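Long-range contacts in 2-keto acid:ferredoxin oxidoreductase subunit alpha (Pyrococcus furiosus, PDB 1YD7), which probably catalyses, as one subunit of a four-subunit enzyme, the ferredoxin-dependent oxidative decarboxylation of 2-oxoglutarate to succinyl-CoA: residues F15-E19 against Y197-P201; A90-G96 against V116-V121; P157-Q161 against M192-V196. One frame throughout, in Å; residues are numbered along the deposited sequence.

Contact 1 of 3, residues F15-E19 against Y197-P201; sequences FPVGE and YIPNP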
ATOM      1  N   PHE A  15      -9.849  -5.741  11.525  1.00 33.72           N
ATOM      2  CA  PHE A  15     -10.712  -6.324  10.516  1.00 32.10           C
ATOM      3  C   PHE A  15     -10.634  -7.844  10.637  1.00 33.11           C
ATOM      4  O   PHE A  15      -9.663  -8.365  11.196  1.00 32.57           O
ATOM      5  CB  PHE A  15     -10.312  -5.890   9.108  1.00 30.56           C
ATOM      6  CG  PHE A  15      -8.835  -5.929   8.850  1.00 29.58           C
ATOM      7  CD1 PHE A  15      -8.196  -7.122   8.517  1.00 30.08           C
ATOM      8  CD2 PHE A  15      -8.083  -4.759   8.915  1.00 30.57           C
ATOM      9  CE1 PHE A  15      -6.826  -7.145   8.276  1.00 30.95           C
ATOM     10  CE2 PHE A  15      -6.701  -4.774   8.681  1.00 30.96           C
ATOM     11  CZ  PHE A  15      -6.076  -5.963   8.357  1.00 30.05           C
ATOM     12  N   PRO A  16     -11.659  -8.558  10.126  1.00 31.33           N
ATOM     13  CA  PRO A  16     -11.649 -10.021  10.186  1.00 31.22           C
ATOM     14  C   PRO A  16     -10.511 -10.653   9.371  1.00 29.81           C
ATOM     15  O   PRO A  16     -10.244 -10.247   8.225  1.00 29.74           O
ATOM     16  CB  PRO A  16     -13.031 -10.411   9.608  1.00 30.71           C
ATOM     17  CG  PRO A  16     -13.865  -9.190   9.713  1.00 30.67           C
ATOM     18  CD  PRO A  16     -12.899  -8.052   9.520  1.00 30.59           C
ATOM     19  N   VAL A  17      -9.867 -11.648   9.972  1.00 30.94           N
ATOM     20  CA  VAL A  17      -8.750 -12.354   9.364  1.00 33.72           C
ATOM     21  C   VAL A  17      -8.942 -13.862   9.575  1.00 36.57           C
ATOM     22  O   VAL A  17      -9.624 -14.273  10.500  1.00 37.29           O
ATOM     23  CB  VAL A  17      -7.377 -11.919   9.979  1.00 33.59           C
ATOM     24  CG1 VAL A  17      -7.157 -10.434   9.795  1.00 32.37           C
ATOM     25  CG2 VAL A  17      -7.280 -12.308  11.460  1.00 34.43           C
ATOM     26  N   GLY A  18      -8.304 -14.679   8.746  1.00 34.57           N
ATOM     27  CA  GLY A  18      -8.399 -16.112   8.909  1.00 36.15           C
ATOM     28  C   GLY A  18      -9.762 -16.629   8.444  1.00 40.66           C
ATOM     29  O   GLY A  18     -10.262 -17.634   8.964  1.00 35.82           O
ATOM     30  N   GLU A  19     -10.356 -15.936   7.467  1.00 40.27           N
ATOM     31  CA  GLU A  19     -11.639 -16.334   6.896  1.00 42.08           C
ATOM     32  C   GLU A  19     -11.969 -15.454   5.686  1.00 38.15           C
ATOM     33  O   GLU A  19     -11.305 -14.432   5.473  1.00 35.41           O
ATOM     34  CB  GLU A  19     -12.750 -16.259   7.956  1.00 43.83           C
ATOM     35  CG  GLU A  19     -12.973 -14.874   8.519  1.00 45.78           C
ATOM     36  CD  GLU A  19     -14.052 -14.842   9.563  1.00 47.12           C
ATOM     37  OE1 GLU A  19     -15.189 -15.317   9.281  1.00 47.09           O
ATOM     38  OE2 GLU A  19     -13.761 -14.325  10.667  1.00 52.44           O
ATOM     39  N   TYR A 197     -10.447 -15.125   0.731  1.00 33.38           N
ATOM     40  CA  TYR A 197      -9.875 -15.598   1.965  1.00 34.83           C
ATOM     41  C   TYR A 197      -8.752 -14.642   2.441  1.00 33.20           C
ATOM     42  O   TYR A 197      -7.765 -14.403   1.741  1.00 33.75           O
ATOM     43  CB  TYR A 197      -9.353 -17.037   1.790  1.00 33.05           C
ATOM     44  CG  TYR A 197      -8.760 -17.550   3.067  1.00 32.67           C
ATOM     45  CD1 TYR A 197      -9.570 -17.872   4.141  1.00 30.53           C
ATOM     46  CD2 TYR A 197      -7.382 -17.648   3.230  1.00 30.59           C
ATOM     47  CE1 TYR A 197      -9.029 -18.294   5.346  1.00 31.87           C
ATOM     48  CE2 TYR A 197      -6.834 -18.100   4.438  1.00 30.41           C
ATOM     49  CZ  TYR A 197      -7.654 -18.409   5.489  1.00 31.31           C
ATOM     50  OH  TYR A 197      -7.126 -18.832   6.711  1.00 32.52           O
ATOM     51  N   ILE A 198      -8.953 -14.087   3.630  1.00 34.77           N
ATOM     52  CA  ILE A 198      -8.017 -13.179   4.272  1.00 32.35           C
ATOM     53  C   ILE A 198      -7.252 -14.017   5.277  1.00 32.00           C
ATOM     54  O   ILE A 198      -7.819 -14.393   6.292  1.00 32.38           O
ATOM     55  CB  ILE A 198      -8.726 -12.056   5.058  1.00 30.40           C
ATOM     56  CG1 ILE A 198      -9.676 -11.249   4.153  1.00 30.24           C
ATOM     57  CG2 ILE A 198      -7.663 -11.142   5.738  1.00 33.00           C
ATOM     58  CD1 ILE A 198      -9.009 -10.520   2.989  1.00 32.64           C
ATOM     59  N   PRO A 199      -5.969 -14.315   5.000  1.00 33.56           N
ATOM     60  CA  PRO A 199      -5.261 -15.277   5.833  1.00 35.07           C
ATOM     61  C   PRO A 199      -4.949 -14.777   7.240  1.00 34.98           C
ATOM     62  O   PRO A 199      -4.949 -13.585   7.489  1.00 38.25           O
ATOM     63  CB  PRO A 199      -3.958 -15.528   5.054  1.00 37.69           C
ATOM     64  CG  PRO A 199      -4.174 -14.927   3.683  1.00 37.70           C
ATOM     65  CD  PRO A 199      -5.108 -13.796   3.918  1.00 35.76           C
ATOM     66  N   ASN A 200      -4.728 -15.703   8.158  1.00 36.97           N
ATOM     67  CA  ASN A 200      -4.107 -15.382   9.435  1.00 41.69           C
ATOM     68  C   ASN A 200      -2.659 -14.940   9.206  1.00 42.20           C
ATOM     69  O   ASN A 200      -2.016 -15.398   8.263  1.00 39.99           O
ATOM     70  CB  ASN A 200      -4.113 -16.598  10.367  1.00 40.71           C
ATOM     71  CG  ASN A 200      -5.491 -16.936  10.856  1.00 42.77           C
ATOM     72  OD1 ASN A 200      -6.113 -16.142  11.559  1.00 43.65           O
ATOM     73  ND2 ASN A 200      -5.989 -18.118  10.486  1.00 42.32           N
ATOM     74  N   PRO A 201      -2.142 -14.059  10.071  1.00 45.40           N
ATOM     75  CA  PRO A 201      -0.744 -13.645  10.014  1.00 46.08           C
ATOM     76  C   PRO A 201       0.208 -14.822   9.814  1.00 47.89           C
ATOM     77  O   PRO A 201       1.033 -14.809   8.897  1.00 46.79           O
ATOM     78  CB  PRO A 201      -0.524 -13.000  11.389  1.00 47.22           C
ATOM     79  CG  PRO A 201      -1.836 -12.433  11.740  1.00 46.58           C
ATOM     80  CD  PRO A 201      -2.865 -13.392  11.174  1.00 46.92           C
TER
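A G1 beta bulge, with Gly-18 and Glu-19 both facing Ile-198, opens the antiparallel pair formed by strands 19-24 and 193-198 at the surface of the chain. Ile-198 O takes both N-H groups of the bulge: that of Glu-19 at 3.2 Å, and that of Gly-18 across a distance so short that its exact length is doubtful. The return bond, Ile-198 N to Glu-19 O, is 3.0 Å long; its N-H points almost straight at the oxygen but arrives from above the carbonyl plane. Gly-18 has a positive phi of 75°, and a beta carbon there would collide with Asn-200 OD1. The flat amide of Asn-200 lies over Gly-18 CA, with OD1 and ND2 each 3.5 Å from it, while ND2 also bonds Glu-203. Were Asn-200 an alanine, Glu-203 would probably lose that amide partner and Gly-18 CA its cover. Tyr-197 has CG anti to its backbone N (chi1 -180°), which sends the ring along the bulge: CE1 comes within 3.4 Å of Glu-19 N at an oblique angle, and OH goes on to Glu-203. Underneath, Val-17 CG1 meets Ile-198 CG2 at 4.1 Å, the two side chains crossing roughly at right angles.

Contact 2 of 3, residues A90-G96 against V116-V121; sequences AMTATSG and VVIVDV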
ATOM      1  N   ALA A  90       6.551   1.593   5.052  1.00 25.81           N
ATOM      2  CA  ALA A  90       5.851   2.815   4.666  1.00 26.19           C
ATOM      3  C   ALA A  90       5.246   2.686   3.293  1.00 30.16           C
ATOM      4  O   ALA A  90       5.771   1.939   2.442  1.00 30.09           O
ATOM      5  CB  ALA A  90       6.808   4.008   4.667  1.00 26.87           C
HETATM    6  N   MSE A  91       4.138   3.401   3.098  1.00 32.96           N
HETATM    7  CA  MSE A  91       3.479   3.502   1.811  1.00 39.91           C
HETATM    8  C   MSE A  91       2.849   4.874   1.613  1.00 35.78           C
HETATM    9  O   MSE A  91       2.627   5.616   2.562  1.00 32.44           O
HETATM   10  CB  MSE A  91       2.476   2.350   1.593  1.00 42.46           C
HETATM   11  CG  MSE A  91       1.047   2.565   2.018  1.00 50.91           C
HETATM   12 SE   MSE A  91      -0.311   1.194   1.343  1.00 60.37          SE
HETATM   13  CE  MSE A  91       0.388   0.503  -0.190  1.00 55.42           C
ATOM     14  N   THR A  92       2.636   5.227   0.354  1.00 34.78           N
ATOM     15  CA  THR A  92       1.862   6.389  -0.013  1.00 35.65           C
ATOM     16  C   THR A  92       0.996   5.996  -1.206  1.00 34.31           C
ATOM     17  O   THR A  92       1.240   4.963  -1.828  1.00 33.97           O
ATOM     18  CB  THR A  92       2.770   7.622  -0.333  1.00 37.86           C
ATOM     19  OG1 THR A  92       1.960   8.730  -0.771  1.00 42.08           O
ATOM     20  CG2 THR A  92       3.826   7.299  -1.411  1.00 40.32           C
ATOM     21  N   ALA A  93      -0.021   6.806  -1.493  1.00 36.90           N
ATOM     22  CA  ALA A  93      -0.968   6.563  -2.585  1.00 43.07           C
ATOM     23  C   ALA A  93      -1.240   7.827  -3.371  1.00 44.74           C
ATOM     24  O   ALA A  93      -1.514   8.860  -2.794  1.00 42.40           O
ATOM     25  CB  ALA A  93      -2.276   5.995  -2.063  1.00 44.16           C
ATOM     26  N   THR A  94      -1.165   7.731  -4.695  1.00 50.81           N
ATOM     27  CA  THR A  94      -1.416   8.879  -5.564  1.00 52.51           C
ATOM     28  C   THR A  94      -2.294   8.475  -6.745  1.00 53.70           C
ATOM     29  O   THR A  94      -2.564   7.290  -6.951  1.00 49.32           O
ATOM     30  CB  THR A  94      -0.097   9.549  -6.043  1.00 52.94           C
ATOM     31  OG1 THR A  94      -0.419  10.672  -6.869  1.00 52.99           O
ATOM     32  CG2 THR A  94       0.810   8.566  -6.807  1.00 51.12           C
ATOM     33  N   SER A  95      -2.763   9.477  -7.488  1.00 58.46           N
ATOM     34  CA  SER A  95      -3.703   9.251  -8.591  1.00 63.38           C
ATOM     35  C   SER A  95      -3.409  10.156  -9.793  1.00 65.83           C
ATOM     36  O   SER A  95      -2.978  11.296  -9.627  1.00 65.14           O
ATOM     37  CB  SER A  95      -5.147   9.458  -8.109  1.00 63.09           C
ATOM     38  OG  SER A  95      -6.060   8.745  -8.927  1.00 64.05           O
ATOM     39  N   GLY A  96      -3.626   9.620 -10.994  1.00 69.03           N
ATOM     40  CA  GLY A  96      -3.495  10.381 -12.238  1.00 72.92           C
ATOM     41  C   GLY A  96      -2.156  11.088 -12.411  1.00 74.93           C
ATOM     42  O   GLY A  96      -1.127  10.419 -12.577  1.00 76.78           O
ATOM     43  N   VAL A 116       9.978   1.224   0.043  1.00 30.60           N
ATOM     44  CA  VAL A 116       8.678   1.899   0.118  1.00 28.77           C
ATOM     45  C   VAL A 116       7.714   1.328  -0.930  1.00 27.04           C
ATOM     46  O   VAL A 116       8.153   0.931  -1.989  1.00 29.81           O
ATOM     47  CB  VAL A 116       8.826   3.420  -0.029  1.00 27.21           C
ATOM     48  CG1 VAL A 116       9.471   3.818  -1.370  1.00 29.91           C
ATOM     49  CG2 VAL A 116       7.466   4.141   0.162  1.00 28.20           C
ATOM     50  N   VAL A 117       6.419   1.264  -0.606  1.00 29.16           N
ATOM     51  CA  VAL A 117       5.337   0.893  -1.570  1.00 27.98           C
ATOM     52  C   VAL A 117       4.555   2.122  -1.989  1.00 27.16           C
ATOM     53  O   VAL A 117       4.068   2.867  -1.149  1.00 25.00           O
ATOM     54  CB  VAL A 117       4.411  -0.157  -0.946  1.00 27.90           C
ATOM     55  CG1 VAL A 117       3.231  -0.517  -1.847  1.00 28.38           C
ATOM     56  CG2 VAL A 117       5.221  -1.379  -0.636  1.00 26.78           C
ATOM     57  N   ILE A 118       4.482   2.371  -3.291  1.00 29.14           N
ATOM     58  CA  ILE A 118       3.692   3.475  -3.826  1.00 29.66           C
ATOM     59  C   ILE A 118       2.521   2.917  -4.636  1.00 29.52           C
ATOM     60  O   ILE A 118       2.722   2.256  -5.665  1.00 30.49           O
ATOM     61  CB  ILE A 118       4.500   4.410  -4.753  1.00 30.24           C
ATOM     62  CG1 ILE A 118       5.639   5.120  -3.999  1.00 33.96           C
ATOM     63  CG2 ILE A 118       3.561   5.429  -5.401  1.00 29.13           C
ATOM     64  CD1 ILE A 118       6.989   4.434  -4.118  1.00 36.04           C
ATOM     65  N   VAL A 119       1.301   3.196  -4.166  1.00 30.96           N
ATOM     66  CA  VAL A 119       0.080   2.859  -4.901  1.00 27.49           C
ATOM     67  C   VAL A 119      -0.204   3.993  -5.844  1.00 27.16           C
ATOM     68  O   VAL A 119      -0.364   5.126  -5.426  1.00 30.03           O
ATOM     69  CB  VAL A 119      -1.128   2.622  -3.976  1.00 28.09           C
ATOM     70  CG1 VAL A 119      -2.383   2.170  -4.795  1.00 29.94           C
ATOM     71  CG2 VAL A 119      -0.796   1.580  -2.960  1.00 26.26           C
ATOM     72  N   ASP A 120      -0.180   3.690  -7.129  1.00 32.34           N
ATOM     73  CA  ASP A 120      -0.551   4.634  -8.165  1.00 36.33           C
ATOM     74  C   ASP A 120      -1.940   4.219  -8.686  1.00 36.55           C
ATOM     75  O   ASP A 120      -2.088   3.137  -9.244  1.00 34.58           O
ATOM     76  CB  ASP A 120       0.489   4.569  -9.282  1.00 37.55           C
ATOM     77  CG  ASP A 120       0.201   5.525 -10.439  1.00 41.36           C
ATOM     78  OD1 ASP A 120      -0.547   6.520 -10.293  1.00 42.27           O
ATOM     79  OD2 ASP A 120       0.763   5.262 -11.519  1.00 47.08           O
ATOM     80  N   VAL A 121      -2.949   5.065  -8.514  1.00 40.31           N
ATOM     81  CA  VAL A 121      -4.288   4.769  -9.092  1.00 42.56           C
ATOM     82  C   VAL A 121      -4.490   5.389 -10.477  1.00 46.01           C
ATOM     83  O   VAL A 121      -4.576   6.601 -10.624  1.00 47.44           O
ATOM     84  CB  VAL A 121      -5.428   5.201  -8.155  1.00 42.05           C
ATOM     85  CG1 VAL A 121      -6.801   4.778  -8.721  1.00 42.95           C
ATOM     86  CG2 VAL A 121      -5.206   4.602  -6.768  1.00 42.79           C
TER
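Strands 90-95 and 116-121 run side by side and parallel, 18° apart, and their main chains do most of the joining. Ala-90 O and Thr-92 O receive the N-H groups of Val-117 and Val-119, and Thr-94 O that of Val-121. In the other direction Thr-92 N gives to Val-117 O, and Thr-94 N to Val-119 O at 2.8 Å. CA-H...O contacts fill in between these bonds, as from Ala-93 CA to Val-119 O at 3.2 Å.

At the C-terminal end a side chain joins in. Val-121 O is gripped twice, by Ser-95 OG at 3.1 Å and by Gly-96 N at 3.2 Å, and the two donors come from opposite faces of its carbonyl plane.

The apolar contacts fall on both faces. On the one carrying Met-91, Ala-93, Val-117 and Val-119, the selenomethionine end of Met-91 lies over Val-117 and Val-119, its exact placement doubtful; the sound contact here is Ala-93 CB on Val-119 CB at 4.0 Å. On the other, Thr-92 CG2 lies alongside Ile-118 CG1, 3.8 Å away, the two side chains pointing the same way. Thr-92 OG1, anti to its own N (chi1 177°), bonds Ala-42 O on the adjoining strand. Asp-120 OD1 is buried here with no partner in the model.

Helices 73-85 and 98-102 pack on the threonine face. Neighbouring parallel strands joined through the short helix 98-102 make a beta-alpha-beta unit, here in the middle of a six-stranded parallel sheet consistent with the pyrimidine-binding domain of thiamine diphosphate enzymes.

Contact 3 of 3, residues P157-Q161 against M192-V196; sequences PSTVQ and MRERV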
ATOM      1  N   PRO A 157      -2.470  -5.314 -10.343  1.00 34.53           N
ATOM      2  CA  PRO A 157      -3.560  -6.260 -10.106  1.00 35.08           C
ATOM      3  C   PRO A 157      -4.784  -5.962 -10.998  1.00 34.32           C
ATOM      4  O   PRO A 157      -5.055  -4.807 -11.326  1.00 31.44           O
ATOM      5  CB  PRO A 157      -3.888  -6.056  -8.632  1.00 32.55           C
ATOM      6  CG  PRO A 157      -3.507  -4.645  -8.346  1.00 32.57           C
ATOM      7  CD  PRO A 157      -2.328  -4.348  -9.231  1.00 33.86           C
ATOM      8  N   SER A 158      -5.476  -7.020 -11.407  1.00 38.05           N
ATOM      9  CA  SER A 158      -6.676  -6.904 -12.267  1.00 39.75           C
ATOM     10  C   SER A 158      -7.929  -7.428 -11.575  1.00 38.83           C
ATOM     11  O   SER A 158      -9.027  -7.180 -12.033  1.00 41.54           O
ATOM     12  CB  SER A 158      -6.448  -7.659 -13.582  1.00 39.44           C
ATOM     13  OG  SER A 158      -6.288  -9.038 -13.307  1.00 40.49           O
ATOM     14  N   THR A 159      -7.745  -8.143 -10.465  1.00 39.06           N
ATOM     15  CA  THR A 159      -8.814  -8.598  -9.615  1.00 37.47           C
ATOM     16  C   THR A 159      -8.554  -8.222  -8.149  1.00 40.54           C
ATOM     17  O   THR A 159      -7.424  -7.817  -7.775  1.00 39.81           O
ATOM     18  CB  THR A 159      -8.949 -10.117  -9.680  1.00 38.72           C
ATOM     19  OG1 THR A 159      -7.855 -10.735  -8.995  1.00 39.25           O
ATOM     20  CG2 THR A 159      -8.963 -10.597 -11.137  1.00 42.06           C
ATOM     21  N   VAL A 160      -9.600  -8.383  -7.332  1.00 35.04           N
ATOM     22  CA  VAL A 160      -9.546  -8.126  -5.891  1.00 34.02           C
ATOM     23  C   VAL A 160      -8.576  -9.081  -5.214  1.00 34.51           C
ATOM     24  O   VAL A 160      -7.829  -8.658  -4.335  1.00 35.78           O
ATOM     25  CB  VAL A 160     -10.939  -8.213  -5.219  1.00 28.40           C
ATOM     26  CG1 VAL A 160     -10.856  -8.039  -3.726  1.00 29.06           C
ATOM     27  CG2 VAL A 160     -11.904  -7.167  -5.791  1.00 31.53           C
ATOM     28  N   GLN A 161      -8.602 -10.357  -5.601  1.00 34.44           N
ATOM     29  CA  GLN A 161      -7.627 -11.348  -5.110  1.00 32.75           C
ATOM     30  C   GLN A 161      -6.179 -10.880  -5.379  1.00 34.37           C
ATOM     31  O   GLN A 161      -5.324 -10.961  -4.504  1.00 35.47           O
ATOM     32  CB  GLN A 161      -7.847 -12.695  -5.775  1.00 33.27           C
ATOM     33  CG  GLN A 161      -6.899 -13.820  -5.308  1.00 32.06           C
ATOM     34  CD  GLN A 161      -7.128 -14.190  -3.877  1.00 35.98           C
ATOM     35  OE1 GLN A 161      -8.240 -14.546  -3.497  1.00 37.56           O
ATOM     36  NE2 GLN A 161      -6.074 -14.122  -3.059  1.00 38.82           N
HETATM   37  N   MSE A 192     -14.327  -3.088  -7.580  1.00 40.63           N
HETATM   38  CA  MSE A 192     -14.770  -4.470  -7.743  1.00 43.12           C
HETATM   39  C   MSE A 192     -14.925  -5.076  -6.388  1.00 37.02           C
HETATM   40  O   MSE A 192     -14.186  -4.711  -5.477  1.00 34.64           O
HETATM   41  CB  MSE A 192     -13.734  -5.328  -8.435  1.00 47.20           C
HETATM   42  CG  MSE A 192     -13.402  -4.926  -9.804  1.00 52.08           C
HETATM   43 SE   MSE A 192     -12.321  -6.300 -10.650  1.00 59.53          SE
HETATM   44  CE  MSE A 192     -11.951  -5.223 -12.200  1.00 53.17           C
ATOM     45  N   ARG A 193     -15.824  -6.053  -6.282  1.00 32.71           N
ATOM     46  CA  ARG A 193     -16.108  -6.751  -5.030  1.00 30.75           C
ATOM     47  C   ARG A 193     -15.929  -8.216  -5.285  1.00 31.04           C
ATOM     48  O   ARG A 193     -16.397  -8.715  -6.296  1.00 35.19           O
ATOM     49  CB  ARG A 193     -17.553  -6.534  -4.585  0.50 31.09           C
ATOM     50  CG  ARG A 193     -17.866  -5.167  -4.070  0.50 28.49           C
ATOM     51  CD  ARG A 193     -19.322  -5.046  -3.593  0.50 25.61           C
ATOM     52  NE  ARG A 193     -19.639  -3.674  -3.216  0.50 20.95           N
ATOM     53  CZ  ARG A 193     -19.836  -2.692  -4.089  0.50 25.48           C
ATOM     54  NH1 ARG A 193     -19.757  -2.917  -5.408  0.50 26.90           N
ATOM     55  NH2 ARG A 193     -20.107  -1.465  -3.655  0.50 23.23           N
ATOM     56  N   GLU A 194     -15.238  -8.920  -4.394  1.00 30.95           N
ATOM     57  CA  GLU A 194     -15.010 -10.341  -4.577  1.00 32.45           C
ATOM     58  C   GLU A 194     -14.834 -10.936  -3.221  1.00 32.49           C
ATOM     59  O   GLU A 194     -14.368 -10.249  -2.305  1.00 36.29           O
ATOM     60  CB  GLU A 194     -13.779 -10.587  -5.467  1.00 35.81           C
ATOM     61  CG  GLU A 194     -13.220 -12.000  -5.391  1.00 37.83           C
ATOM     62  CD  GLU A 194     -12.004 -12.287  -6.300  1.00 41.38           C
ATOM     63  OE1 GLU A 194     -11.461 -11.379  -7.011  1.00 44.06           O
ATOM     64  OE2 GLU A 194     -11.603 -13.479  -6.286  1.00 43.57           O
ATOM     65  N   ARG A 195     -15.215 -12.207  -3.073  1.00 34.75           N
ATOM     66  CA  ARG A 195     -15.063 -12.914  -1.807  1.00 37.44           C
ATOM     67  C   ARG A 195     -13.673 -13.538  -1.788  1.00 39.64           C
ATOM     68  O   ARG A 195     -13.359 -14.379  -2.626  1.00 43.96           O
ATOM     69  CB  ARG A 195     -16.130 -13.993  -1.652  1.00 39.45           C
ATOM     70  CG  ARG A 195     -16.184 -14.686  -0.289  1.00 36.85           C
ATOM     71  CD  ARG A 195     -17.422 -15.633  -0.228  1.00 38.61           C
ATOM     72  NE  ARG A 195     -17.576 -16.221   1.101  1.00 35.02           N
ATOM     73  CZ  ARG A 195     -17.440 -17.507   1.391  1.00 35.79           C
ATOM     74  NH1 ARG A 195     -17.228 -18.407   0.442  1.00 39.15           N
ATOM     75  NH2 ARG A 195     -17.551 -17.908   2.651  1.00 36.38           N
ATOM     76  N   VAL A 196     -12.833 -13.088  -0.863  1.00 37.84           N
ATOM     77  CA  VAL A 196     -11.474 -13.588  -0.769  1.00 38.03           C
ATOM     78  C   VAL A 196     -11.162 -14.014   0.651  1.00 35.15           C
ATOM     79  O   VAL A 196     -11.574 -13.378   1.627  1.00 35.21           O
ATOM     80  CB  VAL A 196     -10.399 -12.563  -1.277  1.00 39.85           C
ATOM     81  CG1 VAL A 196     -10.726 -12.090  -2.682  1.00 42.24           C
ATOM     82  CG2 VAL A 196     -10.295 -11.403  -0.372  1.00 41.82           C
TER
HETATM   83  O   HOH W   1     -10.427 -15.620  -5.366  1.00 42.95           O
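The carboxylate of Glu-194, on strand 193-198, packs one face against the capped N-terminus of helix 160-177, where Gln-161 N sits above Glu-194 OE1 and Gln-161 CB covers the same side. Gln-161 N to Glu-194 OE1 is a weak bond, 3.3 Å, with the donor over the face of the carboxylate and not in its plane. Thr-159 CB lies close to the carboxylate plane, 3.9 Å from Glu-194 OE1. A water 2.6 Å from Glu-194 OE2 donates both to it and to Gln-161 OE1. Thr-159 is the N-cap, its OG1 holding Glu-162 N, and the positive helix end probably steadies the charge of Glu-194. The second flat group, the Gln-161 amide, places OE1 3.6 Å from Val-196 CG1 and gives NE2 to Asp-165.

Val-160 is the apolar centre, pointing straight at the strand. Its CB packs on Glu-194 CB at 3.7 Å, while CG1 (anti to the backbone N, chi1 176°) meets Val-196 CG1 at 4.2 Å. CG2 touches Met-192 CB at 3.7 Å, the two side chains passing each other in opposite directions. Selenomethionine Met-192, extended beyond CG, runs back over the loop ahead of the helix, CE stopping 3.5 Å from Ser-158 O.

Starting from the N terminus, residues 15-19 lead into strand 19-24 and wait for almost the whole modelled chain before meeting 197-201, so contact 1 closes the widest loop and holds the other two inside it. Contact 2 closes first, a short loop of 19 residues between neighbouring strands of the parallel sheet. Contact 3 opens only after that and closes on strand 193-198; the two are in series, their centres about 19 Å apart. Contact 3 runs straight on into contact 1 along strand 193-198. Contact 1 ties the two strands of the outlying antiparallel pair at one end, and contact 3 fixes strand 193-198 to the start of helix 160-177, while contact 2 belongs to the central sheet.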